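Local coordinates for putative uncharacterized protein Ta1305 (Thermoplasma acidophilum, PDB 4RKS), which catalyses the ATP-dependent phosphorylation of (R)-mevalonate to mevalonate 3-phosphate, a step of isoprenoid biosynthesis special to extreme acidophiles of the Thermoplasmatales, at residues 203-208 against 264-269; 208-213 against 259-264; 281-286 against 309-314. All blocks are in the same frame, centred on the assembly; numbering follows the deposited sequence.

How the contacts relate
Contacts 1 and 2 form one patch near the mevalonate pocket: their centres lie 7 Å apart, they share D208 and V264, and both use helix 207-214. Along the chain, 208-213 with 259-264 falls between the two halves of contact 1, so the mostly helical chain from 214 to 258 leaves and returns through the same patch. Contact 3 comes later in sequence and stands alone, its centre about 27 Å from that of contact 1 and 30 Å from that of contact 2. Helix 271-283, next after helix 243-262, supplies its first segment. The first two contacts hold residues of the ATP site and mevalonate pocket, whereas the third joins elements far from them.

Contact 1 of 3, residues 203-208 against 264-269; sequences QRNPSD and VGVNVI. With SO4 (sulfate ion), chain D.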
loop_
_atom_site.group_PDB
_atom_site.type_symbol
_atom_site.label_atom_id
_atom_site.label_comp_id
_atom_site.label_asym_id
_atom_site.label_seq_id
_atom_site.Cartn_x
_atom_site.Cartn_y
_atom_site.Cartn_z
ATOM N N GLN A 203 16.534 5.791 9.654
ATOM C CA GLN A 203 15.245 6.163 10.229
ATOM C C GLN A 203 14.433 6.881 9.164
ATOM O O GLN A 203 14.951 7.761 8.476
ATOM C CB GLN A 203 15.424 7.046 11.467
ATOM N N ARG A 204 13.170 6.500 9.018
ATOM C CA ARG A 204 12.360 7.016 7.920
ATOM C C ARG A 204 11.593 8.284 8.286
ATOM O O ARG A 204 11.256 8.515 9.448
ATOM C CB ARG A 204 11.372 5.952 7.438
ATOM C CG ARG A 204 10.261 5.626 8.431
ATOM C CD ARG A 204 9.108 4.923 7.731
ATOM N NE ARG A 204 8.403 5.811 6.808
ATOM C CZ ARG A 204 7.601 5.400 5.826
ATOM N NH1 ARG A 204 7.410 4.103 5.620
ATOM N NH2 ARG A 204 6.994 6.293 5.046
ATOM N N ASN A 205 11.333 9.107 7.278
ATOM C CA ASN A 205 10.403 10.210 7.418
ATOM C C ASN A 205 8.993 9.657 7.484
ATOM O O ASN A 205 8.584 8.915 6.584
ATOM C CB ASN A 205 10.523 11.180 6.245
ATOM C CG ASN A 205 11.941 11.666 6.024
ATOM O OD1 ASN A 205 12.770 10.963 5.439
ATOM N ND2 ASN A 205 12.221 12.882 6.470
ATOM N N PRO A 206 8.243 10.002 8.545
ATOM C CA PRO A 206 6.833 9.587 8.644
ATOM C C PRO A 206 6.057 9.982 7.396
ATOM O O PRO A 206 6.404 10.983 6.771
ATOM C CB PRO A 206 6.321 10.359 9.865
ATOM C CG PRO A 206 7.524 10.611 10.692
ATOM C CD PRO A 206 8.686 10.758 9.730
ATOM N N SER A 207 5.037 9.215 7.030
ATOM C CA SER A 207 4.233 9.553 5.864
ATOM C C SER A 207 3.550 10.907 6.033
ATOM O O SER A 207 3.387 11.662 5.071
ATOM C CB SER A 207 3.198 8.462 5.595
ATOM O OG SER A 207 3.838 7.267 5.180
ATOM N N ASP A 208 3.175 11.236 7.261
ATOM C CA ASP A 208 2.498 12.503 7.512
ATOM C C ASP A 208 3.371 13.717 7.184
ATOM O O ASP A 208 2.865 14.745 6.725
ATOM C CB ASP A 208 2.022 12.561 8.958
ATOM C CG ASP A 208 0.705 11.833 9.154
ATOM O OD1 ASP A 208 -0.044 11.681 8.154
ATOM O OD2 ASP A 208 0.421 11.420 10.299
ATOM N N VAL A 264 11.815 20.220 -0.677
ATOM C CA VAL A 264 11.062 20.674 0.496
ATOM C C VAL A 264 11.680 20.076 1.778
ATOM O O VAL A 264 11.079 20.080 2.853
ATOM C CB VAL A 264 9.559 20.317 0.372
ATOM C CG1 VAL A 264 8.743 21.037 1.421
ATOM C CG2 VAL A 264 9.043 20.741 -0.978
ATOM N N GLY A 265 12.901 19.566 1.653
ATOM C CA GLY A 265 13.673 19.132 2.803
ATOM C C GLY A 265 13.336 17.751 3.320
ATOM O O GLY A 265 13.615 17.432 4.473
ATOM N N VAL A 266 12.734 16.928 2.465
ATOM C CA VAL A 266 12.455 15.535 2.804
ATOM C C VAL A 266 13.325 14.596 1.961
ATOM O O VAL A 266 13.061 14.402 0.774
ATOM C CB VAL A 266 10.966 15.200 2.592
ATOM C CG1 VAL A 266 10.693 13.731 2.900
ATOM C CG2 VAL A 266 10.106 16.102 3.454
ATOM N N ASN A 267 14.361 14.024 2.569
ATOM C CA ASN A 267 15.311 13.205 1.821
ATOM C C ASN A 267 15.194 11.729 2.147
ATOM O O ASN A 267 15.779 11.248 3.123
ATOM C CB ASN A 267 16.748 13.664 2.082
ATOM C CG ASN A 267 17.742 12.993 1.152
ATOM O OD1 ASN A 267 17.439 12.735 -0.015
ATOM N ND2 ASN A 267 18.928 12.694 1.668
ATOM N N VAL A 268 14.444 11.010 1.315
ATOM C CA VAL A 268 14.191 9.601 1.534
ATOM C C VAL A 268 15.344 8.727 1.033
ATOM O O VAL A 268 15.667 7.717 1.652
ATOM C CB VAL A 268 12.891 9.157 0.838
ATOM C CG1 VAL A 268 12.661 7.668 1.038
ATOM C CG2 VAL A 268 11.711 9.956 1.359
ATOM N N ILE A 269 15.952 9.105 -0.093
ATOM C CA ILE A 269 17.018 8.286 -0.659
ATOM C C ILE A 269 18.356 8.711 -0.061
ATOM O O ILE A 269 18.946 9.720 -0.456
ATOM C CB ILE A 269 17.063 8.373 -2.196
ATOM C CG1 ILE A 269 15.713 7.960 -2.781
ATOM C CG2 ILE A 269 18.138 7.453 -2.747
ATOM C CD1 ILE A 269 15.615 8.115 -4.287
HETATM S S SO4 D . 19.569 7.719 10.747
HETATM O O1 SO4 D . 20.514 8.646 10.129
HETATM O O2 SO4 D . 18.234 7.985 10.227
HETATM O O3 SO4 D . 19.955 6.342 10.442
HETATM O O4 SO4 D . 19.565 7.907 12.195
HETATM O O HOH W 1 14.708 14.715 5.301
#
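With its CG turned beside the backbone N (chi1 -54°), N205 points its amide at V266, whose CG1 stands anti to the backbone N (chi1 178°) and meets it. The two side chains run past one another in opposite senses, amide against methyl: N205 CG lies 3.9 Å from V266 CG1. V268 adds a more distant methyl, its CG2 4.3 Å from N205 OD1. No direct hydrogen bond joins the segments; one water does the polar work. It donates to G265 O at 3.0 Å, accepts from N267 N at 2.8 Å, and takes a weak bond from N205 ND2. With an alanine in place of N205, the water would probably lose its weak link to 203-208, and a gap would be left beside V266 CG1. On the far side of the same residue, R204 NE bonds N205 O at 3.1 Å from above the carbonyl plane, although the oxygen lies in the guanidinium plane; R204, an ATP-binding residue, is thereby tied to the main chain of N205, whose side chain reaches the 264-269 loop. G265, with positive phi, closes a Schellman motif at the end of helix 243-262. The contact therefore sits where the lead-in to helix 207-214 meets the loop between helices 243-262 and 271-283, with V266 also resting on L261 and N213, and V268 on H258 and V293.

Contact 2 of 3, residues 208-213 against 259-264; sequences DVIHQN and SILRGV. With MEV ((R)-mevalonate), chain C.
N213 and V264 bring the backbones together, their CA atoms 6.3 Å apart, whereas I210 and L261 are separated by 7.5 Å. Segment 208-213 is helical throughout; 259-264 is the last part of helix 243-262 running into a turn, in which V264 N bonds L261 O. No hydrogen bond crosses between the segments. At the nearer end V264 presses its CG1 on N213, lying 3.2 Å from N213 O and 3.6 Å from N213 CB, a tight fit of methyl against backbone carbonyl and side-chain base. The N213 amide is held by its own helix: ND2 donates to V209 O at 2.8 Å with an angle of 160°, tilted 18° from the carbonyl plane. This bond should hold the amide's rotation, and V209 O accepts from both nitrogens of N213. I210 and L261 meet obliquely through methyls, I210 CG2 standing 4.1 Å from both L261 CD1 and CD2. Because I210 CG2 is anti to the backbone N, the other branch, CG1, lies beside that N and carries CD1 towards the substrate, 3.9 Å from mevalonate C6. One isoleucine thus packs on L261 with one branch and faces mevalonate with the other. The neighbouring H211 points away from 259-264 and brings its ring edge to mevalonate; O8 lies in the ring plane, 3.6 Å from H211 NE2. H211 ND1 accepts from G40 N and NE2 bonds OE2 of the substrate-binding E159, which probably fixes the turn of the ring. Helix 207-214 gives I210 and H211 to the mevalonate pocket of this GHMP-family kinase, where R163 NH2 and L38 N hydrogen-bond the ligand, and the end of helix 243-262 packs behind I210.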
loop_
_atom_site.group_PDB
_atom_site.type_symbol
_atom_site.label_atom_id
_atom_site.label_comp_id
_atom_site.label_asym_id
_atom_site.label_seq_id
_atom_site.Cartn_x
_atom_site.Cartn_y
_atom_site.Cartn_z
ATOM N N ASP A 208 3.175 11.236 7.261
ATOM C CA ASP A 208 2.498 12.503 7.512
ATOM C C ASP A 208 3.371 13.717 7.184
ATOM O O ASP A 208 2.865 14.745 6.725
ATOM C CB ASP A 208 2.022 12.561 8.958
ATOM C CG ASP A 208 0.705 11.833 9.154
ATOM O OD1 ASP A 208 -0.044 11.681 8.154
ATOM O OD2 ASP A 208 0.421 11.420 10.299
ATOM N N VAL A 209 4.673 13.588 7.412
ATOM C CA VAL A 209 5.641 14.610 7.032
ATOM C C VAL A 209 5.735 14.729 5.516
ATOM O O VAL A 209 5.848 15.830 4.976
ATOM C CB VAL A 209 7.037 14.303 7.602
ATOM C CG1 VAL A 209 8.031 15.377 7.196
ATOM C CG2 VAL A 209 6.967 14.170 9.116
ATOM N N ILE A 210 5.680 13.586 4.833
ATOM C CA ILE A 210 5.705 13.564 3.374
ATOM C C ILE A 210 4.492 14.325 2.824
ATOM O O ILE A 210 4.641 15.283 2.066
ATOM C CB ILE A 210 5.735 12.116 2.826
ATOM C CG1 ILE A 210 7.064 11.435 3.191
ATOM C CG2 ILE A 210 5.522 12.118 1.314
ATOM C CD1 ILE A 210 7.138 9.925 2.880
ATOM N N HIS A 211 3.296 13.902 3.219
ATOM C CA HIS A 211 2.066 14.586 2.829
ATOM C C HIS A 211 2.075 16.075 3.200
ATOM O O HIS A 211 1.730 16.936 2.387
ATOM C CB HIS A 211 0.855 13.894 3.473
ATOM C CG HIS A 211 0.594 12.521 2.940
ATOM N ND1 HIS A 211 0.724 12.207 1.604
ATOM C CD2 HIS A 211 0.226 11.376 3.563
ATOM C CE1 HIS A 211 0.440 10.928 1.426
ATOM N NE2 HIS A 211 0.135 10.401 2.599
ATOM N N GLN A 212 2.473 16.382 4.425
ATOM C CA GLN A 212 2.466 17.772 4.887
ATOM C C GLN A 212 3.435 18.655 4.084
ATOM O O GLN A 212 3.108 19.783 3.728
ATOM C CB GLN A 212 2.805 17.834 6.383
ATOM C CG GLN A 212 2.690 19.227 6.998
ATOM C CD GLN A 212 2.916 19.240 8.508
ATOM O OE1 GLN A 212 3.419 18.271 9.087
ATOM N NE2 GLN A 212 2.539 20.343 9.151
ATOM N N ASN A 213 4.618 18.150 3.764
ATOM C CA ASN A 213 5.601 19.022 3.106
ATOM C C ASN A 213 5.505 19.078 1.579
ATOM O O ASN A 213 5.752 20.127 0.987
ATOM C CB ASN A 213 7.010 18.612 3.511
ATOM C CG ASN A 213 7.344 19.037 4.919
ATOM O OD1 ASN A 213 8.025 20.040 5.136
ATOM N ND2 ASN A 213 6.843 18.295 5.886
ATOM N N SER A 259 12.695 14.030 -6.238
ATOM C CA SER A 259 13.292 15.338 -6.530
ATOM C C SER A 259 12.423 16.463 -5.947
ATOM O O SER A 259 12.937 17.456 -5.428
ATOM C CB SER A 259 13.480 15.523 -8.036
ATOM O OG SER A 259 14.046 16.787 -8.325
ATOM N N ILE A 260 11.104 16.303 -6.010
ATOM C CA ILE A 260 10.211 17.306 -5.422
ATOM C C ILE A 260 10.331 17.332 -3.890
ATOM O O ILE A 260 10.454 18.398 -3.297
ATOM C CB ILE A 260 8.745 17.072 -5.834
ATOM C CG1 ILE A 260 8.603 17.265 -7.341
ATOM C CG2 ILE A 260 7.816 18.021 -5.085
ATOM C CD1 ILE A 260 7.241 16.949 -7.881
ATOM N N LEU A 261 10.338 16.162 -3.260
ATOM C CA LEU A 261 10.490 16.079 -1.809
ATOM C C LEU A 261 11.801 16.703 -1.303
ATOM O O LEU A 261 11.790 17.453 -0.330
ATOM C CB LEU A 261 10.385 14.621 -1.343
ATOM C CG LEU A 261 8.962 14.052 -1.377
ATOM C CD1 LEU A 261 8.915 12.579 -0.972
ATOM C CD2 LEU A 261 8.028 14.865 -0.503
ATOM N N ARG A 262 12.920 16.401 -1.960
ATOM C CA ARG A 262 14.220 16.936 -1.545
ATOM C C ARG A 262 14.218 18.460 -1.532
ATOM O O ARG A 262 14.817 19.076 -0.656
ATOM C CB ARG A 262 15.348 16.421 -2.455
ATOM C CG ARG A 262 15.792 14.984 -2.143
ATOM C CD ARG A 262 17.073 14.592 -2.904
ATOM N NE ARG A 262 16.927 14.740 -4.354
ATOM C CZ ARG A 262 16.528 13.773 -5.175
ATOM N NH1 ARG A 262 16.226 12.566 -4.699
ATOM N NH2 ARG A 262 16.424 14.013 -6.474
ATOM N N GLY A 263 13.527 19.063 -2.494
ATOM C CA GLY A 263 13.371 20.502 -2.537
ATOM C C GLY A 263 12.498 21.079 -1.433
ATOM O O GLY A 263 12.429 22.293 -1.278
ATOM N N VAL A 264 11.815 20.220 -0.677
ATOM C CA VAL A 264 11.062 20.674 0.496
ATOM C C VAL A 264 11.680 20.076 1.778
ATOM O O VAL A 264 11.079 20.080 2.853
ATOM C CB VAL A 264 9.559 20.317 0.372
ATOM C CG1 VAL A 264 8.743 21.037 1.421
ATOM C CG2 VAL A 264 9.043 20.741 -0.978
HETATM C C8 MEV C . 1.224 6.598 0.375
HETATM O O8 MEV C . 0.243 7.107 1.258
HETATM C C2 MEV C . 2.491 7.401 0.572
HETATM C C3 MEV C . 3.773 6.835 -0.013
HETATM O O7 MEV C . 3.973 5.486 0.321
HETATM C C4 MEV C . 3.786 6.965 -1.527
HETATM C C5 MEV C . 3.062 5.837 -2.239
HETATM O O3 MEV C . 3.258 4.623 -1.929
HETATM O O4 MEV C . 2.233 6.118 -3.136
HETATM C C6 MEV C . 4.909 7.645 0.572
#

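Contact 3 of 3, residues 281-286 against 309-314; sequences KLIRKD and DRLFSI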
loop_
_atom_site.group_PDB
_atom_site.type_symbol
_atom_site.label_atom_id
_atom_site.label_comp_id
_atom_site.label_asym_id
_atom_site.label_seq_id
_atom_site.Cartn_x
_atom_site.Cartn_y
_atom_site.Cartn_z
ATOM N N LYS A 281 21.967 0.859 -12.114
ATOM C CA LYS A 281 22.185 1.461 -13.425
ATOM C C LYS A 281 23.241 0.701 -14.240
ATOM O O LYS A 281 23.170 0.634 -15.464
ATOM C CB LYS A 281 22.604 2.922 -13.254
ATOM C CG LYS A 281 22.507 3.776 -14.498
ATOM C CD LYS A 281 22.779 5.240 -14.148
ATOM C CE LYS A 281 22.290 6.194 -15.229
ATOM N NZ LYS A 281 23.118 6.125 -16.464
ATOM N N LEU A 282 24.219 0.131 -13.546
ATOM C CA LEU A 282 25.295 -0.613 -14.193
ATOM C C LEU A 282 24.809 -1.952 -14.742
ATOM O O LEU A 282 24.999 -2.253 -15.916
ATOM C CB LEU A 282 26.446 -0.839 -13.213
ATOM C CG LEU A 282 27.586 -1.748 -13.688
ATOM C CD1 LEU A 282 28.307 -1.142 -14.885
ATOM C CD2 LEU A 282 28.563 -2.038 -12.550
ATOM N N ILE A 283 24.169 -2.752 -13.896
ATOM C CA ILE A 283 23.724 -4.072 -14.329
ATOM C C ILE A 283 22.512 -4.018 -15.247
ATOM O O ILE A 283 22.171 -5.027 -15.871
ATOM C CB ILE A 283 23.404 -4.981 -13.136
ATOM C CG1 ILE A 283 22.452 -4.294 -12.161
ATOM C CG2 ILE A 283 24.678 -5.339 -12.413
ATOM C CD1 ILE A 283 22.164 -5.128 -10.916
ATOM N N ARG A 284 21.878 -2.848 -15.346
ATOM C CA ARG A 284 20.720 -2.687 -16.232
ATOM C C ARG A 284 21.133 -2.927 -17.680
ATOM O O ARG A 284 20.330 -3.360 -18.506
ATOM C CB ARG A 284 20.085 -1.296 -16.076
ATOM C CG ARG A 284 18.767 -1.114 -16.840
ATOM C CD ARG A 284 17.939 0.043 -16.291
ATOM N NE ARG A 284 17.706 -0.088 -14.854
ATOM C CZ ARG A 284 18.025 0.835 -13.952
ATOM N NH1 ARG A 284 18.581 1.983 -14.334
ATOM N NH2 ARG A 284 17.780 0.615 -12.664
ATOM N N LYS A 285 22.398 -2.658 -17.978
ATOM C CA LYS A 285 22.926 -2.876 -19.320
ATOM C C LYS A 285 23.095 -4.369 -19.602
ATOM O O LYS A 285 23.140 -4.790 -20.755
ATOM C CB LYS A 285 24.252 -2.138 -19.487
ATOM C CG LYS A 285 24.132 -0.626 -19.337
ATOM C CD LYS A 285 25.500 0.039 -19.393
ATOM C CE LYS A 285 26.452 -0.571 -18.366
ATOM N NZ LYS A 285 27.784 0.102 -18.343
ATOM N N ASP A 286 23.158 -5.157 -18.531
ATOM C CA ASP A 286 23.342 -6.604 -18.612
ATOM C C ASP A 286 21.991 -7.344 -18.656
ATOM O O ASP A 286 21.741 -8.156 -19.554
ATOM C CB ASP A 286 24.202 -7.072 -17.425
ATOM C CG ASP A 286 24.466 -8.575 -17.426
ATOM O OD1 ASP A 286 24.256 -9.229 -18.461
ATOM O OD2 ASP A 286 24.891 -9.098 -16.378
ATOM N N ASP A 309 16.947 -14.631 -8.625
ATOM C CA ASP A 309 17.899 -15.207 -7.668
ATOM C C ASP A 309 19.263 -14.574 -7.824
ATOM O O ASP A 309 19.965 -14.339 -6.836
ATOM C CB ASP A 309 17.999 -16.725 -7.820
ATOM C CG ASP A 309 16.826 -17.445 -7.176
ATOM O OD1 ASP A 309 16.385 -17.009 -6.092
ATOM O OD2 ASP A 309 16.336 -18.435 -7.756
ATOM N N ARG A 310 19.633 -14.282 -9.066
ATOM C CA ARG A 310 20.882 -13.579 -9.339
ATOM C C ARG A 310 20.947 -12.219 -8.640
ATOM O O ARG A 310 21.924 -11.906 -7.952
ATOM C CB ARG A 310 21.049 -13.393 -10.835
ATOM C CG ARG A 310 22.228 -12.550 -11.222
ATOM C CD ARG A 310 22.555 -12.816 -12.676
ATOM N NE ARG A 310 23.565 -11.901 -13.187
ATOM C CZ ARG A 310 23.897 -11.808 -14.469
ATOM N NH1 ARG A 310 23.280 -12.569 -15.369
ATOM N NH2 ARG A 310 24.833 -10.946 -14.852
ATOM N N LEU A 311 19.902 -11.413 -8.823
ATOM C CA LEU A 311 19.822 -10.109 -8.162
ATOM C C LEU A 311 19.838 -10.243 -6.636
ATOM O O LEU A 311 20.568 -9.540 -5.942
ATOM C CB LEU A 311 18.564 -9.364 -8.600
ATOM C CG LEU A 311 18.402 -7.974 -7.990
ATOM C CD1 LEU A 311 19.626 -7.093 -8.278
ATOM C CD2 LEU A 311 17.137 -7.344 -8.543
ATOM N N PHE A 312 19.039 -11.171 -6.131
ATOM C CA PHE A 312 18.928 -11.407 -4.700
ATOM C C PHE A 312 20.275 -11.817 -4.097
ATOM O O PHE A 312 20.546 -11.569 -2.923
ATOM C CB PHE A 312 17.863 -12.480 -4.442
ATOM C CG PHE A 312 17.617 -12.774 -2.984
ATOM C CD1 PHE A 312 16.689 -12.034 -2.258
ATOM C CD2 PHE A 312 18.300 -13.798 -2.343
ATOM C CE1 PHE A 312 16.454 -12.305 -0.915
ATOM C CE2 PHE A 312 18.074 -14.077 -0.997
ATOM C CZ PHE A 312 17.149 -13.332 -0.280
ATOM N N SER A 313 21.132 -12.428 -4.903
ATOM C CA SER A 313 22.363 -12.978 -4.354
ATOM C C SER A 313 23.565 -12.029 -4.459
ATOM O O SER A 313 24.682 -12.435 -4.142
ATOM C CB SER A 313 22.682 -14.317 -5.030
ATOM O OG SER A 313 23.270 -14.110 -6.300
ATOM N N ILE A 314 23.354 -10.777 -4.879
ATOM C CA ILE A 314 24.476 -9.839 -4.983
ATOM C C ILE A 314 25.103 -9.622 -3.609
ATOM O O ILE A 314 24.433 -9.754 -2.579
ATOM C CB ILE A 314 24.083 -8.455 -5.577
ATOM C CG1 ILE A 314 23.103 -7.706 -4.669
ATOM C CG2 ILE A 314 23.542 -8.592 -7.000
ATOM C CD1 ILE A 314 22.897 -6.253 -5.070
#
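I283 and L311 approach at about a right angle and touch by terminal methyls, I283 CD1 lying 4.2 Å from L311 CD1. I283 places CG1 between its backbone N and carbonyl carbon (chi1 52°), with CD1 continuing outwards (chi2 -177°), and this sends the methyl across to L311. L311 itself sets CG anti to the backbone N, and its branched end comes nearer to I283 than its base suggests. Beside this apolar pair, D286 and R310 form a charged pair whose side chains cross at a slant. The R310 chain is extended from CG to NE, carrying the guanidinium over to the carboxylate, the two flat groups roughly 60° apart as modelled, a value left unsure by a clash. R310 NH2 and D286 OD2 are placed too close in the model, so the salt bridge they make is of doubtful geometry. Behind it, R310 O accepts from both S313 OG, at 3.1 Å, and S313 N, at 3.2 Å, which reach it from the same face of its plane as helix 308-312 ends. The contact thus joins the C-terminal part of helix 271-283 and the turn after it to this short helix, with Y287 beside both R310 and L311. L311 packs further on V196 of strand 193-199 and on V301 and V303 of strand 298-304, while F312 rests on strand 321-327.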